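Long-range contacts in homocysteine S-methyltransferase (Escherichia coli, PDB 5DMM), which catalyses methyl transfer from S-methylmethionine, or less efficiently from S-adenosylmethionine, to homocysteine, yielding methionine with the help of zinc: residues Asp163-Pro171 with Ala189-Leu197; Phe173-Thr184 with Asp211-Gln221. All coordinates share one frame; numbering follows the deposited sequence.

Contact 1 (Asp163-Pro171 with Ala189-Leu197); sequences DLLACETLP and ARAWFSFTL. With HCS (2-amino-4-mercapto-butyric acid), chain F.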
loop_
_atom_site.group_PDB
_atom_site.type_symbol
_atom_site.label_atom_id
_atom_site.label_comp_id
_atom_site.label_asym_id
_atom_site.label_seq_id
_atom_site.Cartn_x
_atom_site.Cartn_y
_atom_site.Cartn_z
ATOM N N ASP A 163 2.734 8.521 7.883
ATOM C CA ASP A 163 1.468 9.203 8.159
ATOM C C ASP A 163 0.352 8.201 8.321
ATOM O O ASP A 163 -0.582 8.408 9.108
ATOM C CB ASP A 163 1.127 10.194 7.043
ATOM C CG ASP A 163 2.183 11.260 6.895
ATOM O OD1 ASP A 163 2.450 11.958 7.900
ATOM O OD2 ASP A 163 2.762 11.378 5.793
ATOM N N LEU A 164 0.437 7.122 7.561
ATOM C CA LEU A 164 -0.512 6.031 7.721
ATOM C C LEU A 164 0.068 4.730 7.197
ATOM O O LEU A 164 1.162 4.705 6.636
ATOM C CB LEU A 164 -1.828 6.344 7.018
ATOM C CG LEU A 164 -1.854 6.375 5.495
ATOM C CD1 LEU A 164 -3.318 6.514 5.061
ATOM C CD2 LEU A 164 -1.057 7.527 4.920
ATOM N N LEU A 165 -0.675 3.651 7.414
ATOM C CA LEU A 165 -0.258 2.322 7.021
ATOM C C LEU A 165 -1.081 1.887 5.832
ATOM O O LEU A 165 -2.315 2.006 5.825
ATOM C CB LEU A 165 -0.429 1.324 8.161
ATOM C CG LEU A 165 0.308 1.636 9.465
ATOM C CD1 LEU A 165 -0.008 0.606 10.537
ATOM C CD2 LEU A 165 1.817 1.676 9.225
ATOM N N ALA A 166 -0.384 1.400 4.820
ATOM C CA ALA A 166 -1.020 0.790 3.659
ATOM C C ALA A 166 -1.019 -0.725 3.828
ATOM O O ALA A 166 -0.054 -1.407 3.447
ATOM C CB ALA A 166 -0.287 1.185 2.395
ATOM N N CYS A 167 -2.076 -1.255 4.431
ATOM C CA CYS A 167 -2.188 -2.694 4.617
ATOM C C CYS A 167 -2.794 -3.216 3.323
ATOM O O CYS A 167 -3.977 -3.015 3.077
ATOM C CB CYS A 167 -3.053 -3.025 5.828
ATOM S SG CYS A 167 -2.399 -2.306 7.361
ATOM N N GLU A 168 -1.983 -3.861 2.497
ATOM C CA GLU A 168 -2.350 -4.041 1.092
ATOM C C GLU A 168 -2.152 -5.449 0.552
ATOM O O GLU A 168 -1.406 -6.251 1.122
ATOM C CB GLU A 168 -1.542 -3.071 0.239
ATOM C CG GLU A 168 -0.023 -3.306 0.347
ATOM C CD GLU A 168 0.788 -2.317 -0.468
ATOM O OE1 GLU A 168 0.185 -1.525 -1.225
ATOM O OE2 GLU A 168 2.038 -2.336 -0.351
ATOM N N THR A 169 -2.803 -5.729 -0.576
ATOM C CA THR A 169 -2.703 -7.022 -1.248
ATOM C C THR A 169 -3.137 -8.162 -0.307
ATOM O O THR A 169 -2.612 -9.277 -0.369
ATOM C CB THR A 169 -1.252 -7.281 -1.765
ATOM O OG1 THR A 169 -0.651 -6.042 -2.161
ATOM C CG2 THR A 169 -1.244 -8.237 -2.953
ATOM N N LEU A 170 -4.112 -7.874 0.548
ATOM C CA LEU A 170 -4.547 -8.804 1.596
ATOM C C LEU A 170 -5.587 -9.804 1.074
ATOM O O LEU A 170 -6.632 -9.399 0.592
ATOM C CB LEU A 170 -5.135 -8.024 2.773
ATOM C CG LEU A 170 -4.300 -6.880 3.367
ATOM C CD1 LEU A 170 -5.099 -6.176 4.445
ATOM C CD2 LEU A 170 -2.981 -7.392 3.925
ATOM N N PRO A 171 -5.306 -11.112 1.187
ATOM C CA PRO A 171 -6.174 -12.154 0.628
ATOM C C PRO A 171 -6.956 -12.956 1.660
ATOM O O PRO A 171 -7.824 -13.738 1.276
ATOM C CB PRO A 171 -5.175 -13.070 -0.059
ATOM C CG PRO A 171 -3.992 -13.043 0.913
ATOM C CD PRO A 171 -3.980 -11.654 1.540
ATOM N N ALA A 189 -2.254 5.353 15.166
ATOM C CA ALA A 189 -2.128 4.802 13.825
ATOM C C ALA A 189 -3.413 4.970 13.037
ATOM O O ALA A 189 -4.505 4.853 13.584
ATOM C CB ALA A 189 -1.743 3.323 13.886
ATOM N N ARG A 190 -3.266 5.231 11.745
ATOM C CA ARG A 190 -4.386 5.187 10.809
ATOM C C ARG A 190 -3.976 4.297 9.641
ATOM O O ARG A 190 -2.789 4.232 9.318
ATOM C CB ARG A 190 -4.755 6.595 10.338
ATOM C CG ARG A 190 -5.146 7.538 11.480
ATOM C CD ARG A 190 -6.457 7.106 12.122
ATOM N NE ARG A 190 -6.918 8.043 13.148
ATOM C CZ ARG A 190 -6.592 7.967 14.440
ATOM N NH1 ARG A 190 -5.796 6.996 14.877
ATOM N NH2 ARG A 190 -7.066 8.861 15.300
ATOM N N ALA A 191 -4.930 3.604 9.015
ATOM C CA ALA A 191 -4.587 2.696 7.917
ATOM C C ALA A 191 -5.668 2.616 6.848
ATOM O O ALA A 191 -6.847 2.858 7.135
ATOM C CB ALA A 191 -4.316 1.291 8.461
ATOM N N TRP A 192 -5.269 2.263 5.626
ATOM C CA TRP A 192 -6.227 1.717 4.675
ATOM C C TRP A 192 -5.967 0.227 4.586
ATOM O O TRP A 192 -4.867 -0.240 4.877
ATOM C CB TRP A 192 -6.171 2.409 3.290
ATOM C CG TRP A 192 -5.028 2.093 2.315
ATOM C CD1 TRP A 192 -4.782 0.906 1.673
ATOM C CD2 TRP A 192 -4.049 3.023 1.817
ATOM N NE1 TRP A 192 -3.690 1.037 0.831
ATOM C CE2 TRP A 192 -3.231 2.324 0.899
ATOM C CE3 TRP A 192 -3.786 4.375 2.062
ATOM C CZ2 TRP A 192 -2.170 2.940 0.222
ATOM C CZ3 TRP A 192 -2.738 4.983 1.386
ATOM C CH2 TRP A 192 -1.940 4.268 0.484
ATOM N N PHE A 193 -7.018 -0.516 4.266
ATOM C CA PHE A 193 -6.942 -1.947 4.019
ATOM C C PHE A 193 -7.361 -2.195 2.579
ATOM O O PHE A 193 -8.491 -1.865 2.188
ATOM C CB PHE A 193 -7.859 -2.729 4.975
ATOM C CG PHE A 193 -7.263 -2.988 6.344
ATOM C CD1 PHE A 193 -6.722 -1.953 7.099
ATOM C CD2 PHE A 193 -7.283 -4.262 6.891
ATOM C CE1 PHE A 193 -6.177 -2.196 8.374
ATOM C CE2 PHE A 193 -6.746 -4.513 8.168
ATOM C CZ PHE A 193 -6.195 -3.477 8.905
ATOM N N SER A 194 -6.450 -2.760 1.799
ATOM C CA SER A 194 -6.729 -3.058 0.406
ATOM C C SER A 194 -6.544 -4.550 0.145
ATOM O O SER A 194 -5.603 -5.159 0.655
ATOM C CB SER A 194 -5.834 -2.215 -0.496
ATOM O OG SER A 194 -6.067 -2.529 -1.860
ATOM N N PHE A 195 -7.446 -5.115 -0.659
ATOM C CA PHE A 195 -7.632 -6.562 -0.790
ATOM C C PHE A 195 -7.356 -7.101 -2.187
ATOM O O PHE A 195 -7.522 -6.382 -3.182
ATOM C CB PHE A 195 -9.077 -6.938 -0.419
ATOM C CG PHE A 195 -9.591 -6.225 0.791
ATOM C CD1 PHE A 195 -8.996 -6.426 2.027
ATOM C CD2 PHE A 195 -10.655 -5.349 0.694
ATOM C CE1 PHE A 195 -9.456 -5.766 3.146
ATOM C CE2 PHE A 195 -11.123 -4.683 1.816
ATOM C CZ PHE A 195 -10.519 -4.890 3.041
ATOM N N THR A 196 -6.968 -8.377 -2.263
ATOM C CA THR A 196 -7.042 -9.113 -3.528
ATOM C C THR A 196 -8.309 -9.969 -3.523
ATOM O O THR A 196 -8.813 -10.353 -2.456
ATOM C CB THR A 196 -5.813 -10.010 -3.790
ATOM O OG1 THR A 196 -5.708 -11.011 -2.770
ATOM C CG2 THR A 196 -4.552 -9.175 -3.845
ATOM N N LEU A 197 -8.819 -10.259 -4.716
ATOM C CA LEU A 197 -10.155 -10.825 -4.856
ATOM C C LEU A 197 -10.173 -12.144 -5.606
ATOM O O LEU A 197 -9.329 -12.393 -6.469
ATOM C CB LEU A 197 -11.070 -9.827 -5.575
ATOM C CG LEU A 197 -11.239 -8.471 -4.892
ATOM C CD1 LEU A 197 -12.098 -7.568 -5.734
ATOM C CD2 LEU A 197 -11.827 -8.603 -3.487
HETATM N N HCS F . 4.870 -3.583 -2.991
HETATM C CA HCS F . 3.705 -2.988 -3.616
HETATM C CB HCS F . 2.549 -3.979 -3.584
HETATM C CG HCS F . 2.892 -5.244 -4.361
HETATM S SD HCS F . 1.397 -6.239 -4.588
HETATM C C HCS F . 3.319 -1.745 -2.871
HETATM O OXT HCS F . 3.982 -1.423 -1.862
HETATM O O HCS F . 2.347 -1.077 -3.287
HETATM O O HOH W 1 -0.711 6.390 11.282
#

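Contact 2 (Phe173-Thr184 with Asp211-Gln221); sequences FSEIEALAELLT and DVVALLAGYPQ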
loop_
_atom_site.group_PDB
_atom_site.type_symbol
_atom_site.label_atom_id
_atom_site.label_comp_id
_atom_site.label_asym_id
_atom_site.label_seq_id
_atom_site.Cartn_x
_atom_site.Cartn_y
_atom_site.Cartn_z
ATOM N N PHE A 173 -9.014 -13.361 5.388
ATOM C CA PHE A 173 -9.902 -12.711 6.351
ATOM C C PHE A 173 -9.398 -12.804 7.780
ATOM O O PHE A 173 -9.454 -11.817 8.523
ATOM C CB PHE A 173 -11.305 -13.323 6.252
ATOM C CG PHE A 173 -12.358 -12.587 7.026
ATOM C CD1 PHE A 173 -12.472 -11.211 6.948
ATOM C CD2 PHE A 173 -13.271 -13.284 7.803
ATOM C CE1 PHE A 173 -13.467 -10.533 7.658
ATOM C CE2 PHE A 173 -14.268 -12.614 8.513
ATOM C CZ PHE A 173 -14.360 -11.235 8.442
ATOM N N SER A 174 -8.909 -13.976 8.180
ATOM C CA SER A 174 -8.454 -14.134 9.559
ATOM C C SER A 174 -7.248 -13.226 9.811
ATOM O O SER A 174 -7.113 -12.655 10.889
ATOM C CB SER A 174 -8.121 -15.602 9.875
ATOM O OG SER A 174 -6.951 -16.037 9.205
ATOM N N GLU A 175 -6.398 -13.053 8.801
ATOM C CA GLU A 175 -5.257 -12.143 8.935
ATOM C C GLU A 175 -5.729 -10.679 8.976
ATOM O O GLU A 175 -5.197 -9.863 9.726
ATOM C CB GLU A 175 -4.258 -12.364 7.796
ATOM C CG GLU A 175 -3.126 -11.340 7.750
ATOM C CD GLU A 175 -2.160 -11.581 6.606
ATOM O OE1 GLU A 175 -2.570 -12.151 5.567
ATOM O OE2 GLU A 175 -0.979 -11.204 6.753
ATOM N N ILE A 176 -6.750 -10.352 8.191
ATOM C CA ILE A 176 -7.315 -9.009 8.222
ATOM C C ILE A 176 -7.834 -8.677 9.626
ATOM O O ILE A 176 -7.590 -7.579 10.139
ATOM C CB ILE A 176 -8.432 -8.854 7.161
ATOM C CG1 ILE A 176 -7.794 -8.787 5.758
ATOM C CG2 ILE A 176 -9.259 -7.610 7.447
ATOM C CD1 ILE A 176 -8.779 -8.996 4.614
ATOM N N GLU A 177 -8.526 -9.625 10.258
ATOM C CA GLU A 177 -8.998 -9.449 11.635
ATOM C C GLU A 177 -7.848 -9.218 12.611
ATOM O O GLU A 177 -7.881 -8.299 13.428
ATOM C CB GLU A 177 -9.793 -10.674 12.097
ATOM C CG GLU A 177 -10.931 -11.079 11.193
ATOM C CD GLU A 177 -11.510 -12.434 11.561
ATOM O OE1 GLU A 177 -11.281 -12.902 12.702
ATOM O OE2 GLU A 177 -12.193 -13.035 10.704
ATOM N N ALA A 178 -6.842 -10.080 12.522
ATOM C CA ALA A 178 -5.650 -9.993 13.371
ATOM C C ALA A 178 -4.971 -8.637 13.233
ATOM O O ALA A 178 -4.569 -8.010 14.224
ATOM C CB ALA A 178 -4.671 -11.108 13.026
ATOM N N LEU A 179 -4.872 -8.169 11.996
ATOM C CA LEU A 179 -4.268 -6.874 11.698
ATOM C C LEU A 179 -5.092 -5.691 12.230
ATOM O O LEU A 179 -4.531 -4.732 12.754
ATOM C CB LEU A 179 -4.071 -6.744 10.180
ATOM C CG LEU A 179 -2.917 -5.932 9.602
ATOM C CD1 LEU A 179 -1.605 -6.302 10.246
ATOM C CD2 LEU A 179 -2.831 -6.155 8.083
ATOM N N ALA A 180 -6.413 -5.743 12.088
ATOM C CA ALA A 180 -7.260 -4.680 12.628
ATOM C C ALA A 180 -7.154 -4.650 14.153
ATOM O O ALA A 180 -7.089 -3.578 14.764
ATOM C CB ALA A 180 -8.718 -4.868 12.195
ATOM N N GLU A 181 -7.123 -5.830 14.760
ATOM C CA GLU A 181 -6.925 -5.934 16.207
ATOM C C GLU A 181 -5.576 -5.342 16.631
ATOM O O GLU A 181 -5.490 -4.566 17.582
ATOM C CB GLU A 181 -7.010 -7.395 16.654
ATOM C CG GLU A 181 -8.421 -7.965 16.692
ATOM C CD GLU A 181 -9.176 -7.567 17.948
ATOM O OE1 GLU A 181 -8.803 -8.045 19.051
ATOM O OE2 GLU A 181 -10.145 -6.777 17.828
ATOM N N LEU A 182 -4.528 -5.729 15.915
ATOM C CA LEU A 182 -3.177 -5.228 16.173
ATOM C C LEU A 182 -3.094 -3.696 16.183
ATOM O O LEU A 182 -2.428 -3.107 17.036
ATOM C CB LEU A 182 -2.204 -5.795 15.136
ATOM C CG LEU A 182 -0.748 -5.328 15.260
ATOM C CD1 LEU A 182 -0.176 -5.657 16.640
ATOM C CD2 LEU A 182 0.106 -5.961 14.171
ATOM N N LEU A 183 -3.769 -3.045 15.241
ATOM C CA LEU A 183 -3.686 -1.592 15.128
ATOM C C LEU A 183 -4.242 -0.855 16.342
ATOM O O LEU A 183 -3.804 0.252 16.638
ATOM C CB LEU A 183 -4.415 -1.102 13.860
ATOM C CG LEU A 183 -3.687 -1.533 12.586
ATOM C CD1 LEU A 183 -4.300 -0.853 11.376
ATOM C CD2 LEU A 183 -2.197 -1.246 12.686
ATOM N N THR A 184 -5.207 -1.456 17.040
ATOM C CA THR A 184 -5.768 -0.809 18.218
ATOM C C THR A 184 -4.732 -0.636 19.334
ATOM O O THR A 184 -4.900 0.220 20.201
ATOM C CB THR A 184 -7.003 -1.592 18.773
ATOM O OG1 THR A 184 -6.595 -2.877 19.267
ATOM C CG2 THR A 184 -8.048 -1.771 17.678
ATOM N N ASP A 211 -18.801 -9.250 4.563
ATOM C CA ASP A 211 -18.282 -9.659 5.865
ATOM C C ASP A 211 -16.990 -8.920 6.221
ATOM O O ASP A 211 -16.745 -8.616 7.396
ATOM C CB ASP A 211 -18.039 -11.172 5.904
ATOM C CG ASP A 211 -19.322 -11.972 5.766
ATOM O OD1 ASP A 211 -20.386 -11.430 6.112
ATOM O OD2 ASP A 211 -19.269 -13.136 5.318
ATOM N N VAL A 212 -16.172 -8.636 5.212
ATOM C CA VAL A 212 -14.916 -7.920 5.437
ATOM C C VAL A 212 -15.221 -6.484 5.828
ATOM O O VAL A 212 -14.674 -5.964 6.796
ATOM C CB VAL A 212 -14.011 -7.947 4.195
ATOM C CG1 VAL A 212 -12.683 -7.238 4.488
ATOM C CG2 VAL A 212 -13.756 -9.391 3.754
ATOM N N VAL A 213 -16.121 -5.852 5.079
ATOM C CA VAL A 213 -16.513 -4.475 5.337
ATOM C C VAL A 213 -17.166 -4.353 6.709
ATOM O O VAL A 213 -16.874 -3.431 7.467
ATOM C CB VAL A 213 -17.489 -3.949 4.248
ATOM C CG1 VAL A 213 -18.054 -2.595 4.642
ATOM C CG2 VAL A 213 -16.802 -3.877 2.895
ATOM N N ALA A 214 -18.046 -5.299 7.030
ATOM C CA ALA A 214 -18.746 -5.278 8.311
ATOM C C ALA A 214 -17.749 -5.375 9.464
ATOM O O ALA A 214 -17.859 -4.653 10.458
ATOM C CB ALA A 214 -19.767 -6.409 8.383
ATOM N N LEU A 215 -16.763 -6.251 9.317
ATOM C CA LEU A 215 -15.744 -6.391 10.347
ATOM C C LEU A 215 -14.978 -5.082 10.544
ATOM O O LEU A 215 -14.895 -4.562 11.657
ATOM C CB LEU A 215 -14.769 -7.510 9.997
ATOM C CG LEU A 215 -13.552 -7.512 10.926
ATOM C CD1 LEU A 215 -13.823 -8.383 12.135
ATOM C CD2 LEU A 215 -12.281 -7.932 10.186
ATOM N N LEU A 216 -14.442 -4.549 9.448
ATOM C CA LEU A 216 -13.598 -3.359 9.509
ATOM C C LEU A 216 -14.352 -2.087 9.883
ATOM O O LEU A 216 -13.741 -1.125 10.348
ATOM C CB LEU A 216 -12.879 -3.159 8.171
ATOM C CG LEU A 216 -11.886 -4.284 7.876
ATOM C CD1 LEU A 216 -11.287 -4.126 6.483
ATOM C CD2 LEU A 216 -10.783 -4.321 8.939
ATOM N N ALA A 217 -15.675 -2.068 9.694
ATOM C CA ALA A 217 -16.464 -0.895 10.061
ATOM C C ALA A 217 -16.403 -0.606 11.558
ATOM O O ALA A 217 -16.587 0.534 11.983
ATOM C CB ALA A 217 -17.901 -1.070 9.624
ATOM N N GLY A 218 -16.140 -1.641 12.351
ATOM C CA GLY A 218 -16.013 -1.499 13.792
ATOM C C GLY A 218 -14.659 -0.998 14.281
ATOM O O GLY A 218 -14.446 -0.887 15.482
ATOM N N TYR A 219 -13.746 -0.706 13.354
ATOM C CA TYR A 219 -12.418 -0.184 13.688
ATOM C C TYR A 219 -12.191 1.191 13.055
ATOM O O TYR A 219 -11.843 1.275 11.881
ATOM C CB TYR A 219 -11.318 -1.143 13.213
ATOM C CG TYR A 219 -11.374 -2.523 13.832
ATOM C CD1 TYR A 219 -10.626 -2.833 14.965
ATOM C CD2 TYR A 219 -12.174 -3.514 13.286
ATOM C CE1 TYR A 219 -10.679 -4.092 15.530
ATOM C CE2 TYR A 219 -12.229 -4.774 13.846
ATOM C CZ TYR A 219 -11.481 -5.056 14.967
ATOM O OH TYR A 219 -11.544 -6.308 15.529
ATOM N N PRO A 220 -12.401 2.265 13.828
ATOM C CA PRO A 220 -12.301 3.650 13.343
ATOM C C PRO A 220 -10.928 4.006 12.760
ATOM O O PRO A 220 -10.845 4.877 11.890
ATOM C CB PRO A 220 -12.579 4.488 14.597
ATOM C CG PRO A 220 -13.265 3.583 15.546
ATOM C CD PRO A 220 -12.843 2.189 15.235
ATOM N N GLN A 221 -9.863 3.344 13.210
ATOM C CA GLN A 221 -8.541 3.619 12.661
ATOM C C GLN A 221 -8.412 3.255 11.190
ATOM O O GLN A 221 -7.488 3.725 10.522
ATOM C CB GLN A 221 -7.469 2.873 13.433
ATOM C CG GLN A 221 -7.262 3.382 14.830
ATOM C CD GLN A 221 -6.416 2.429 15.626
ATOM O OE1 GLN A 221 -6.861 1.328 15.960
ATOM N NE2 GLN A 221 -5.172 2.825 15.909
HETATM O O HOH W 2 -7.855 -0.847 14.298
#

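Contact 1 (Asp163-Pro171 with Ala189-Leu197)
Ala166 and the indole of Trp192 meet on the face of the sheet opposite Cys167 and Phe193, where parallel strands 164-170 and 191-197 of the TIM barrel, the two strands of one beta-alpha-beta unit, lie side by side. The methyl of Ala166 is a small bump under a broad plate: CB lies 3.4 Å from Trp192 CZ2, over one face of the indole near its rim, while CA sits beneath the five-membered ring as a CH-pi contact. A chi1 of 76° swings the indole across toward strand 164-170, so that its ring lies over the Ala166 methyl. Leu164 CD1 fills the angle beside the six-membered ring, 3.7 Å from Trp192 CE3, and Trp192 NE1 is hydrogen-bonded to Tyr253 OH. Cutting Trp192 back to an alanine would probably leave Ala166 and Leu164 facing a gap, and Tyr253 OH without this partner.

The other face of the sheet, toward helix 173-183, is apolar. Cys167 sets CB over one face of the Phe193 ring, its sulfur slanting in obliquely, and Leu170 CD1 closes on Phe193 CD2 at 3.8 Å. Leu165 CB packs against Ala191 CB at 3.9 Å.

Between Cys167 and Leu170 a beta bulge shifts the register by one residue. Near it the carboxylate of Glu168 faces that of homocysteine; its OE1 is hydrogen-bonded to Tyr253 OH and its OE2 to Ser121 OG. Thr169 OG1 comes 3.2 Å from the ligand sulfur, SD. Past the bulge the ladder resumes: Leu170 N meets Ser194 O on a lone pair at 3.1 Å, with a nearly straight N-H...O angle of 171°.

Contact 2 (Phe173-Thr184 with Asp211-Gln221)
Tyr219, Phe173 and Gln221 carry this contact between helix 173-183 and the segment formed by the end of helix 209-217 and the turn after it. Tyr219 lays its ring flat against the small Ala180: the methyl CB stands 3.7 Å from the ring centroid and only 2° off the normal, a CH-pi contact that depends on alanine's lack of bulk. Thr184 CG2 meets the ring at its edge. The phenol hydroxyl reaches beyond the apolar patch and donates to Glu181 OE2 at 2.7 Å, on the anti side of the carboxylate. Glu181 can offer this oxygen because its chain bends back at chi2; its carboxylate is turned nearly at right angles to the ring plane.

Phe173 projects from the start of helix 173-183. With CG anti to the backbone N (chi1 -170°), its ring reaches helix 209-217, where CE1 comes 3.7 Å from Val212 CA and CD1 touches the CG2 methyl of Val212. Leu215 CD2 rests against both the Phe173 ring and Glu177 CG, 3.6 Å from the latter. Deeper in, Ile176 CG2 and Ala180 CB share Leu216 CD2, branched and short side chains fitting round one methyl.

Gln221 ties off the far end: its NE2 donates to Leu183 O at 3.0 Å, from above the carbonyl plane, and also to Ala189 O. A water donates to both Gln221 OE1 and Ala180 O, so a glutamine suits the place by offering a donor and an acceptor at once. The axes of 173-183 and 211-217 run nearly parallel, 12° apart and 10.6 Å at their closest, as do successive outer helices of a TIM barrel.

In the fold
Contact 1 is a piece of the barrel wall and contact 2 part of the helical layer wrapped round it; their centres lie 10 Å apart. Helix 173-183 joins the two strands of contact 1 along the chain, and side chains from both helices fill the space over the sheet: Leu183 CD2 packs 3.6 Å from Leu165 CD1, and Val212 CG1 3.5 Å from Phe195 CZ. Gln221, just ahead of strand 222-228, has its O 3.0 Å from Ala191 N, a probable hydrogen bond. Contact 1 supplies Glu168 and Thr169 to the homocysteine pocket, with the Thr169 side chain about 5 Å from a zinc ion, whereas the Ile176 side chain of contact 2 stays about 14 Å from the ligand.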